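Local coordinates for DUF1116 domain-containing protein (Enterococcus faecalis, PDB 3CLQ) that is of unknown function but carries an AllG-family region, so a role related to that of an oxamate carbamoyltransferase subunit is possible, at residues Ile53-Met58 and Ala65-Leu70; Leu70-Leu75 and Arg151-Arg156; Pro95-Asp100 and Ala240-Leu245. All coordinates share one frame; numbering follows the deposited sequence.

Contact 1 of 3, residues Ile53-Met58 and Ala65-Leu70; sequences ITYENM and AVQGAL
The type I beta turn from Tyr55 to Met58, in the loop that leads from strand 45-48 into helix 60-73, folds back so that Tyr55 and Met58 meet Val66 and Gln67 on that helix. A backbone bond from Met58 N to Tyr55 O (2.8 Å) closes the turn, and both residues that flank it point their side chains at the helix. Tyr55, with CG anti to the backbone N (chi1 171°), extends its ring across the gap until the hydroxyl lies beside the amide of Gln67. Gln67 NE2 donates to Tyr55 OH at 3.0 Å, with an N-H...O angle of 149°. The acceptor lies nearly in the amide plane, and NE2 arrives at the edge of the ring, the two planes being 59° apart. Valine suits the neighbouring helix position because a branched apolar side chain can face two partners. Val66 CG1 meets SE of Met58 (selenomethionine in this crystal) at 4.0 Å, and the extended chain beyond CG carries that selenium over to the valine. CG2 faces the Tyr55 ring but is modelled too close to it for its position to be relied on. Phe93 of strand 92-95 touches both Val66 and Met58, and Asp83 of helix 79-87 is hydrogen-bonded to Tyr55 OH. The phenol thus has partners on two helices, 60-73 and 79-87, accepting from an amide while most likely giving its own proton to the carboxylate. This would satisfy the hydroxyl of a buried tyrosine and limit the swing of its ring, tying the turn to both helices.

Contact 2 of 3, residues Leu70-Leu75 and Arg151-Arg156; sequences LVFEGL and RLIWMR
Over one face of the Phe72 ring sits Leu152 CD1, a CH-pi contact 4.0 Å from the centroid and only 14° off the ring normal. Around the edge come Ile153 CG1, 3.9 Å from Phe72 CD1, and Arg156 CG, in the ring plane and 3.7 Å from Phe72 CE1. The other flat group, the guanidinium of Arg156, takes Ile153 CG2 on one face and is tilted 37° from the phenyl plane. Its NH1 approaches Phe72 CE1 obliquely at 3.5 Å, so the charge does not stack on the ring. Arg156 gets there with CG between its backbone N and carbonyl carbon (chi1 71°) and a bend at chi2, which lays the methylenes along the phenyl rim. Phe72 belongs to the last turn of helix 60-73, which ends in a Schellman motif: Leu75 N bonds to Leu70 O at 2.9 Å, and Gly74, with positive phi, suits the C-prime position because it lacks a side chain. A purely apolar ring in a bed of leucine, isoleucine and arginine methylenes joins this helix end to helix 146-168 largely by apolar contact, while Arg156 NE and NH2 find hydrogen-bond partners just beyond the contact.

Contact 3 of 3, residues Pro95-Asp100 and Ala240-Leu245; sequences PCHEHD and AAKCAL
Lys242 is where helix 234-247 first meets the 95-100 loop, its chain crossing His97 obliquely and passing the backbone of Asp100. CG stands anti to the backbone N (chi1 168°); a bend at chi2 (60°) then turns the chain, and from there it runs nearly straight to its amine. Along this path Lys242 CD lies 3.9 Å from His97 NE2. Further out, Lys242 CE lies 3.9 Å from Asp100 C. The modelled approach of the amine to the imidazole is too close to be trusted, so the neighbourhood is better read from the methylenes. A lysine fits here because its long apolar stem can line a buried wall while its amine is paired with a partner outside the loop: NZ makes a salt bridge with Asp246, one turn further along the same helix, close to the like charge of Arg270. Asp100 OD1 stays 4.8 Å from Lys242 NZ, which may add a weak favourable field without a direct contact.

Facing the lysine is the loop between strands 92-95 and 114-120, whose residues 96-98 form a short 3-10 segment. It is held by Glu98 N to Pro95 O (3.1 Å) and His99 N to Cys96 O (2.9 Å), and from this segment the His97 side chain brings its ring end toward Lys242. Asp100 follows in a left-handed backbone conformation (phi 59°), one that aspartate tolerates better than most residues with a side chain.

After Lys242 the side chains face other partners: Cys243 points from the loop and packs on Ile118 and Asn120 of strand 114-120. Small Ala244 fits against Tyr313, and Leu245 reaches Ile309, the isoleucine of helix 309-313 that also touches His97.

Contacts 1 and 2 follow one another along helix 60-73 and share Leu70; their centres lie 15 Å apart on the same side of the chain's centre. Contact 1 fastens the approach to the helix, contact 2 its far end. Contact 3 is much deeper: its centre lies about 8 Å from that of the chain, against about 19 and 22 Å for the centres of contacts 1 and 2. Its nearest atoms come within about 5 Å of contact 1 without touching, and strand 92-95 bridges the two: Phe93 packs on contact 1, and the strand then runs into the 95-100 loop. Contacts 2 and 3 alternate along the sequence, with nearest atoms about 13 Å apart. With the protein's function unknown, none of the three can be assigned to an active site.

Contact 1 of 3, residues Ile53-Met58 and Ala65-Leu70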
loop_
_atom_site.group_PDB
_atom_site.type_symbol
_atom_site.label_atom_id
_atom_site.label_comp_id
_atom_site.label_asym_id
_atom_site.label_seq_id
_atom_site.Cartn_x
_atom_site.Cartn_y
_atom_site.Cartn_z
ATOM N N ILE B 53 -31.064 -20.142 -6.512
ATOM C CA ILE B 53 -31.264 -21.132 -5.458
ATOM C C ILE B 53 -32.472 -20.749 -4.600
ATOM O O ILE B 53 -32.545 -19.652 -4.059
ATOM C CB ILE B 53 -30.002 -21.268 -4.571
ATOM C CG1 ILE B 53 -30.146 -22.412 -3.571
ATOM C CG2 ILE B 53 -29.717 -19.958 -3.848
ATOM C CD1 ILE B 53 -28.844 -22.995 -3.128
ATOM N N THR B 54 -33.430 -21.646 -4.481
ATOM C CA THR B 54 -34.545 -21.374 -3.591
ATOM C C THR B 54 -34.052 -21.242 -2.154
ATOM O O THR B 54 -32.924 -21.619 -1.843
ATOM C CB THR B 54 -35.610 -22.460 -3.672
ATOM O OG1 THR B 54 -34.993 -23.722 -3.417
ATOM C CG2 THR B 54 -36.224 -22.481 -5.050
ATOM N N TYR B 55 -34.903 -20.702 -1.288
ATOM C CA TYR B 55 -34.535 -20.472 0.095
ATOM C C TYR B 55 -34.381 -21.802 0.814
ATOM O O TYR B 55 -33.385 -22.017 1.503
ATOM C CB TYR B 55 -35.569 -19.592 0.793
ATOM C CG TYR B 55 -35.366 -19.479 2.284
ATOM C CD1 TYR B 55 -34.398 -18.636 2.808
ATOM C CD2 TYR B 55 -36.143 -20.218 3.177
ATOM C CE1 TYR B 55 -34.202 -18.525 4.176
ATOM C CE2 TYR B 55 -35.960 -20.111 4.555
ATOM C CZ TYR B 55 -34.984 -19.257 5.046
ATOM O OH TYR B 55 -34.781 -19.132 6.404
ATOM N N GLU B 56 -35.351 -22.699 0.643
ATOM C CA GLU B 56 -35.299 -23.985 1.341
ATOM C C GLU B 56 -34.008 -24.746 1.074
ATOM O O GLU B 56 -33.541 -25.492 1.927
ATOM C CB GLU B 56 -36.504 -24.886 1.015
ATOM C CG GLU B 56 -37.845 -24.344 1.460
ATOM C CD GLU B 56 -38.251 -23.150 0.630
ATOM O OE1 GLU B 56 -37.943 -23.154 -0.585
ATOM O OE2 GLU B 56 -38.851 -22.199 1.184
ATOM N N ASN B 57 -33.418 -24.568 -0.099
ATOM C CA ASN B 57 -32.173 -25.275 -0.365
ATOM C C ASN B 57 -30.907 -24.513 0.031
ATOM O O ASN B 57 -29.809 -25.052 -0.075
ATOM C CB ASN B 57 -32.125 -25.793 -1.803
ATOM C CG ASN B 57 -33.326 -26.672 -2.135
ATOM O OD1 ASN B 57 -33.861 -27.377 -1.267
ATOM N ND2 ASN B 57 -33.764 -26.630 -3.387
HETATM N N MSE B 58 -31.054 -23.286 0.527
HETATM C CA MSE B 58 -29.881 -22.503 0.970
HETATM C C MSE B 58 -29.217 -23.156 2.171
HETATM O O MSE B 58 -29.778 -24.049 2.776
HETATM C CB MSE B 58 -30.244 -21.061 1.305
HETATM C CG MSE B 58 -30.630 -20.221 0.109
HETATM SE SE MSE B 58 -31.168 -18.414 0.668
HETATM C CE MSE B 58 -31.324 -17.528 -1.074
ATOM N N ALA B 65 -28.460 -15.210 7.012
ATOM C CA ALA B 65 -28.334 -13.921 6.349
ATOM C C ALA B 65 -29.698 -13.368 5.943
ATOM O O ALA B 65 -30.052 -12.264 6.324
ATOM C CB ALA B 65 -27.433 -14.029 5.161
ATOM N N VAL B 66 -30.488 -14.121 5.190
ATOM C CA VAL B 66 -31.792 -13.577 4.824
ATOM C C VAL B 66 -32.607 -13.197 6.066
ATOM O O VAL B 66 -33.453 -12.307 6.016
ATOM C CB VAL B 66 -32.622 -14.525 3.919
ATOM C CG1 VAL B 66 -31.751 -15.074 2.784
ATOM C CG2 VAL B 66 -33.202 -15.629 4.729
ATOM N N GLN B 67 -32.335 -13.858 7.182
ATOM C CA GLN B 67 -33.110 -13.630 8.399
ATOM C C GLN B 67 -32.750 -12.322 9.071
ATOM O O GLN B 67 -33.632 -11.574 9.506
ATOM C CB GLN B 67 -32.923 -14.788 9.381
ATOM C CG GLN B 67 -33.873 -15.951 9.115
ATOM C CD GLN B 67 -33.371 -17.240 9.715
ATOM O OE1 GLN B 67 -32.689 -17.237 10.745
ATOM N NE2 GLN B 67 -33.692 -18.356 9.066
ATOM N N GLY B 68 -31.447 -12.060 9.158
ATOM C CA GLY B 68 -30.961 -10.837 9.766
ATOM C C GLY B 68 -31.470 -9.720 8.891
ATOM O O GLY B 68 -31.970 -8.709 9.376
ATOM N N ALA B 69 -31.371 -9.936 7.587
ATOM C CA ALA B 69 -31.755 -8.935 6.611
ATOM C C ALA B 69 -33.211 -8.584 6.800
ATOM O O ALA B 69 -33.569 -7.405 6.915
ATOM C CB ALA B 69 -31.527 -9.454 5.205
ATOM N N LEU B 70 -34.046 -9.612 6.833
ATOM C CA LEU B 70 -35.470 -9.407 6.956
ATOM C C LEU B 70 -35.810 -8.600 8.202
ATOM O O LEU B 70 -36.641 -7.689 8.153
ATOM C CB LEU B 70 -36.201 -10.749 6.929
ATOM C CG LEU B 70 -36.926 -11.159 5.629
ATOM C CD1 LEU B 70 -36.692 -10.225 4.442
ATOM C CD2 LEU B 70 -36.617 -12.596 5.247
#

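Contact 2 of 3, residues Leu70-Leu75 and Arg151-Arg156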
loop_
_atom_site.group_PDB
_atom_site.type_symbol
_atom_site.label_atom_id
_atom_site.label_comp_id
_atom_site.label_asym_id
_atom_site.label_seq_id
_atom_site.Cartn_x
_atom_site.Cartn_y
_atom_site.Cartn_z
ATOM N N LEU B 70 -34.046 -9.612 6.833
ATOM C CA LEU B 70 -35.470 -9.407 6.956
ATOM C C LEU B 70 -35.810 -8.600 8.202
ATOM O O LEU B 70 -36.641 -7.689 8.153
ATOM C CB LEU B 70 -36.201 -10.749 6.929
ATOM C CG LEU B 70 -36.926 -11.159 5.629
ATOM C CD1 LEU B 70 -36.692 -10.225 4.442
ATOM C CD2 LEU B 70 -36.617 -12.596 5.247
ATOM N N VAL B 71 -35.151 -8.910 9.313
ATOM C CA VAL B 71 -35.395 -8.152 10.531
ATOM C C VAL B 71 -35.031 -6.690 10.327
ATOM O O VAL B 71 -35.759 -5.799 10.746
ATOM C CB VAL B 71 -34.659 -8.739 11.757
ATOM C CG1 VAL B 71 -34.754 -7.776 12.961
ATOM C CG2 VAL B 71 -35.257 -10.101 12.123
ATOM N N PHE B 72 -33.902 -6.451 9.667
ATOM C CA PHE B 72 -33.459 -5.094 9.368
ATOM C C PHE B 72 -34.446 -4.343 8.453
ATOM O O PHE B 72 -34.899 -3.241 8.784
ATOM C CB PHE B 72 -32.043 -5.135 8.795
ATOM C CG PHE B 72 -31.674 -3.936 7.968
ATOM C CD1 PHE B 72 -31.169 -2.792 8.570
ATOM C CD2 PHE B 72 -31.801 -3.969 6.581
ATOM C CE1 PHE B 72 -30.813 -1.699 7.810
ATOM C CE2 PHE B 72 -31.459 -2.880 5.820
ATOM C CZ PHE B 72 -30.961 -1.739 6.436
ATOM N N GLU B 73 -34.786 -4.952 7.318
ATOM C CA GLU B 73 -35.775 -4.375 6.410
ATOM C C GLU B 73 -37.099 -4.116 7.117
ATOM O O GLU B 73 -37.843 -3.214 6.735
ATOM C CB GLU B 73 -35.996 -5.269 5.194
ATOM C CG GLU B 73 -34.834 -5.260 4.221
ATOM C CD GLU B 73 -34.566 -3.879 3.619
ATOM O OE1 GLU B 73 -35.542 -3.132 3.369
ATOM O OE2 GLU B 73 -33.377 -3.546 3.382
ATOM N N GLY B 74 -37.366 -4.906 8.156
ATOM C CA GLY B 74 -38.527 -4.712 9.009
ATOM C C GLY B 74 -39.673 -5.571 8.540
ATOM O O GLY B 74 -40.842 -5.237 8.754
ATOM N N LEU B 75 -39.338 -6.685 7.897
ATOM C CA LEU B 75 -40.355 -7.588 7.359
ATOM C C LEU B 75 -40.679 -8.759 8.310
ATOM O O LEU B 75 -41.629 -9.505 8.089
ATOM C CB LEU B 75 -39.962 -8.077 5.955
ATOM C CG LEU B 75 -39.746 -6.970 4.910
ATOM C CD1 LEU B 75 -39.324 -7.538 3.557
ATOM C CD2 LEU B 75 -40.988 -6.108 4.752
ATOM N N ARG B 151 -25.722 -2.318 13.773
ATOM C CA ARG B 151 -24.701 -1.835 12.849
ATOM C C ARG B 151 -25.224 -1.634 11.427
ATOM O O ARG B 151 -24.855 -0.671 10.753
ATOM C CB ARG B 151 -23.511 -2.768 12.801
ATOM C CG ARG B 151 -22.417 -2.297 11.826
ATOM C CD ARG B 151 -21.220 -3.169 12.006
ATOM N NE ARG B 151 -21.259 -3.665 13.375
ATOM C CZ ARG B 151 -20.272 -3.553 14.256
ATOM N NH1 ARG B 151 -19.109 -2.987 13.917
ATOM N NH2 ARG B 151 -20.444 -4.042 15.478
ATOM N N LEU B 152 -26.065 -2.552 10.965
ATOM C CA LEU B 152 -26.726 -2.392 9.682
ATOM C C LEU B 152 -27.539 -1.091 9.598
ATOM O O LEU B 152 -27.582 -0.444 8.545
ATOM C CB LEU B 152 -27.652 -3.576 9.412
ATOM C CG LEU B 152 -27.067 -4.762 8.661
ATOM C CD1 LEU B 152 -27.922 -4.984 7.434
ATOM C CD2 LEU B 152 -25.636 -4.516 8.217
ATOM N N ILE B 153 -28.200 -0.728 10.697
ATOM C CA ILE B 153 -29.004 0.497 10.756
ATOM C C ILE B 153 -28.124 1.744 10.815
ATOM O O ILE B 153 -28.414 2.760 10.182
ATOM C CB ILE B 153 -29.972 0.476 11.956
ATOM C CG1 ILE B 153 -31.048 -0.579 11.726
ATOM C CG2 ILE B 153 -30.620 1.842 12.174
ATOM C CD1 ILE B 153 -31.719 -1.019 12.981
ATOM N N TRP B 154 -27.040 1.643 11.576
ATOM C CA TRP B 154 -26.035 2.685 11.640
ATOM C C TRP B 154 -25.479 2.954 10.246
ATOM O O TRP B 154 -25.333 4.099 9.827
ATOM C CB TRP B 154 -24.921 2.257 12.584
ATOM C CG TRP B 154 -23.824 3.266 12.725
ATOM C CD1 TRP B 154 -23.772 4.302 13.611
ATOM C CD2 TRP B 154 -22.608 3.325 11.967
ATOM N NE1 TRP B 154 -22.605 5.008 13.444
ATOM C CE2 TRP B 154 -21.873 4.427 12.442
ATOM C CE3 TRP B 154 -22.074 2.559 10.928
ATOM C CZ2 TRP B 154 -20.634 4.781 11.913
ATOM C CZ3 TRP B 154 -20.838 2.915 10.407
ATOM C CH2 TRP B 154 -20.139 4.011 10.899
HETATM N N MSE B 155 -25.191 1.894 9.515
HETATM C CA MSE B 155 -24.681 2.046 8.157
HETATM C C MSE B 155 -25.683 2.640 7.173
HETATM O O MSE B 155 -25.295 3.210 6.160
HETATM C CB MSE B 155 -24.194 0.714 7.629
HETATM C CG MSE B 155 -23.024 0.174 8.394
HETATM SE SE MSE B 155 -22.605 -1.567 7.674
HETATM C CE MSE B 155 -21.543 -1.065 6.104
ATOM N N ARG B 156 -26.973 2.508 7.444
ATOM C CA ARG B 156 -27.934 3.091 6.521
ATOM C C ARG B 156 -28.484 4.426 7.011
ATOM O O ARG B 156 -29.085 5.166 6.233
ATOM C CB ARG B 156 -29.084 2.137 6.207
ATOM C CG ARG B 156 -30.016 1.930 7.355
ATOM C CD ARG B 156 -31.459 2.132 6.967
ATOM N NE ARG B 156 -32.121 2.621 8.158
ATOM C CZ ARG B 156 -32.917 1.908 8.944
ATOM N NH1 ARG B 156 -33.235 0.650 8.658
ATOM N NH2 ARG B 156 -33.411 2.486 10.017
#

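Contact 3 of 3, residues Pro95-Asp100 and Ala240-Leu245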
loop_
_atom_site.group_PDB
_atom_site.type_symbol
_atom_site.label_atom_id
_atom_site.label_comp_id
_atom_site.label_asym_id
_atom_site.label_seq_id
_atom_site.Cartn_x
_atom_site.Cartn_y
_atom_site.Cartn_z
ATOM N N PRO B 95 -30.217 -13.882 -7.502
ATOM C CA PRO B 95 -28.778 -13.598 -7.411
ATOM C C PRO B 95 -28.413 -12.149 -7.709
ATOM O O PRO B 95 -29.033 -11.499 -8.561
ATOM C CB PRO B 95 -28.165 -14.514 -8.481
ATOM C CG PRO B 95 -29.186 -15.568 -8.740
ATOM C CD PRO B 95 -30.519 -14.889 -8.535
ATOM N N CYS B 96 -27.391 -11.657 -7.019
ATOM C CA CYS B 96 -26.811 -10.386 -7.349
ATOM C C CYS B 96 -26.478 -10.326 -8.818
ATOM O O CYS B 96 -26.638 -9.281 -9.468
ATOM C CB CYS B 96 -25.530 -10.186 -6.568
ATOM S SG CYS B 96 -25.802 -10.107 -4.823
ATOM N N HIS B 97 -25.983 -11.430 -9.351
ATOM C CA HIS B 97 -25.503 -11.370 -10.709
ATOM C C HIS B 97 -26.566 -11.006 -11.705
ATOM O O HIS B 97 -26.266 -10.406 -12.731
ATOM C CB HIS B 97 -24.772 -12.621 -11.102
ATOM C CG HIS B 97 -23.298 -12.466 -11.011
ATOM N ND1 HIS B 97 -22.574 -12.895 -9.923
ATOM C CD2 HIS B 97 -22.415 -11.865 -11.842
ATOM C CE1 HIS B 97 -21.300 -12.596 -10.105
ATOM N NE2 HIS B 97 -21.178 -11.967 -11.260
ATOM N N GLU B 98 -27.814 -11.315 -11.378
ATOM C CA GLU B 98 -28.904 -11.065 -12.287
ATOM C C GLU B 98 -29.499 -9.678 -12.127
ATOM O O GLU B 98 -30.472 -9.333 -12.794
ATOM C CB GLU B 98 -29.963 -12.124 -12.112
ATOM C CG GLU B 98 -29.500 -13.477 -12.538
ATOM C CD GLU B 98 -30.635 -14.450 -12.571
ATOM O OE1 GLU B 98 -30.360 -15.659 -12.713
ATOM O OE2 GLU B 98 -31.802 -14.005 -12.445
ATOM N N HIS B 99 -28.887 -8.886 -11.251
ATOM C CA HIS B 99 -29.229 -7.474 -11.098
ATOM C C HIS B 99 -27.979 -6.625 -11.187
ATOM O O HIS B 99 -27.873 -5.573 -10.557
ATOM C CB HIS B 99 -29.928 -7.236 -9.772
ATOM C CG HIS B 99 -31.260 -7.901 -9.682
ATOM N ND1 HIS B 99 -32.435 -7.255 -10.000
ATOM C CD2 HIS B 99 -31.606 -9.162 -9.337
ATOM C CE1 HIS B 99 -33.452 -8.079 -9.826
ATOM N NE2 HIS B 99 -32.975 -9.243 -9.425
ATOM N N ASP B 100 -27.015 -7.104 -11.963
ATOM C CA ASP B 100 -25.823 -6.328 -12.233
ATOM C C ASP B 100 -25.099 -5.996 -10.945
ATOM O O ASP B 100 -24.417 -4.981 -10.865
ATOM C CB ASP B 100 -26.192 -5.051 -13.013
ATOM C CG ASP B 100 -26.667 -5.361 -14.436
ATOM O OD1 ASP B 100 -26.317 -6.452 -14.939
ATOM O OD2 ASP B 100 -27.378 -4.540 -15.055
ATOM N N ALA B 240 -15.788 -3.506 -9.269
ATOM C CA ALA B 240 -14.946 -3.138 -10.379
ATOM C C ALA B 240 -14.922 -4.263 -11.386
ATOM O O ALA B 240 -15.257 -4.059 -12.556
ATOM C CB ALA B 240 -13.555 -2.878 -9.894
ATOM N N ALA B 241 -14.528 -5.448 -10.926
ATOM C CA ALA B 241 -14.450 -6.621 -11.806
ATOM C C ALA B 241 -15.796 -6.941 -12.487
ATOM O O ALA B 241 -15.851 -7.261 -13.684
ATOM C CB ALA B 241 -13.923 -7.831 -11.049
ATOM N N LYS B 242 -16.874 -6.852 -11.713
ATOM C CA LYS B 242 -18.193 -7.135 -12.244
ATOM C C LYS B 242 -18.507 -6.170 -13.372
ATOM O O LYS B 242 -19.065 -6.544 -14.418
ATOM C CB LYS B 242 -19.233 -6.996 -11.149
ATOM C CG LYS B 242 -20.654 -6.997 -11.664
ATOM C CD LYS B 242 -21.000 -8.269 -12.410
ATOM C CE LYS B 242 -22.490 -8.502 -12.384
ATOM N NZ LYS B 242 -22.911 -9.512 -13.427
ATOM N N CYS B 243 -18.139 -4.917 -13.146
ATOM C CA CYS B 243 -18.342 -3.877 -14.128
ATOM C C CYS B 243 -17.558 -4.146 -15.418
ATOM O O CYS B 243 -18.119 -4.046 -16.500
ATOM C CB CYS B 243 -17.979 -2.534 -13.528
ATOM S SG CYS B 243 -18.074 -1.146 -14.677
ATOM N N ALA B 244 -16.279 -4.497 -15.308
ATOM C CA ALA B 244 -15.492 -4.872 -16.484
ATOM C C ALA B 244 -16.000 -6.158 -17.161
ATOM O O ALA B 244 -16.324 -6.168 -18.352
ATOM C CB ALA B 244 -14.040 -5.021 -16.108
ATOM N N LEU B 245 -16.076 -7.244 -16.400
ATOM C CA LEU B 245 -16.597 -8.503 -16.913
ATOM C C LEU B 245 -17.939 -8.403 -17.684
ATOM O O LEU B 245 -18.060 -8.906 -18.809
ATOM C CB LEU B 245 -16.702 -9.517 -15.794
ATOM C CG LEU B 245 -15.515 -10.469 -15.602
ATOM C CD1 LEU B 245 -14.572 -10.359 -16.773
ATOM C CD2 LEU B 245 -14.794 -10.233 -14.300
#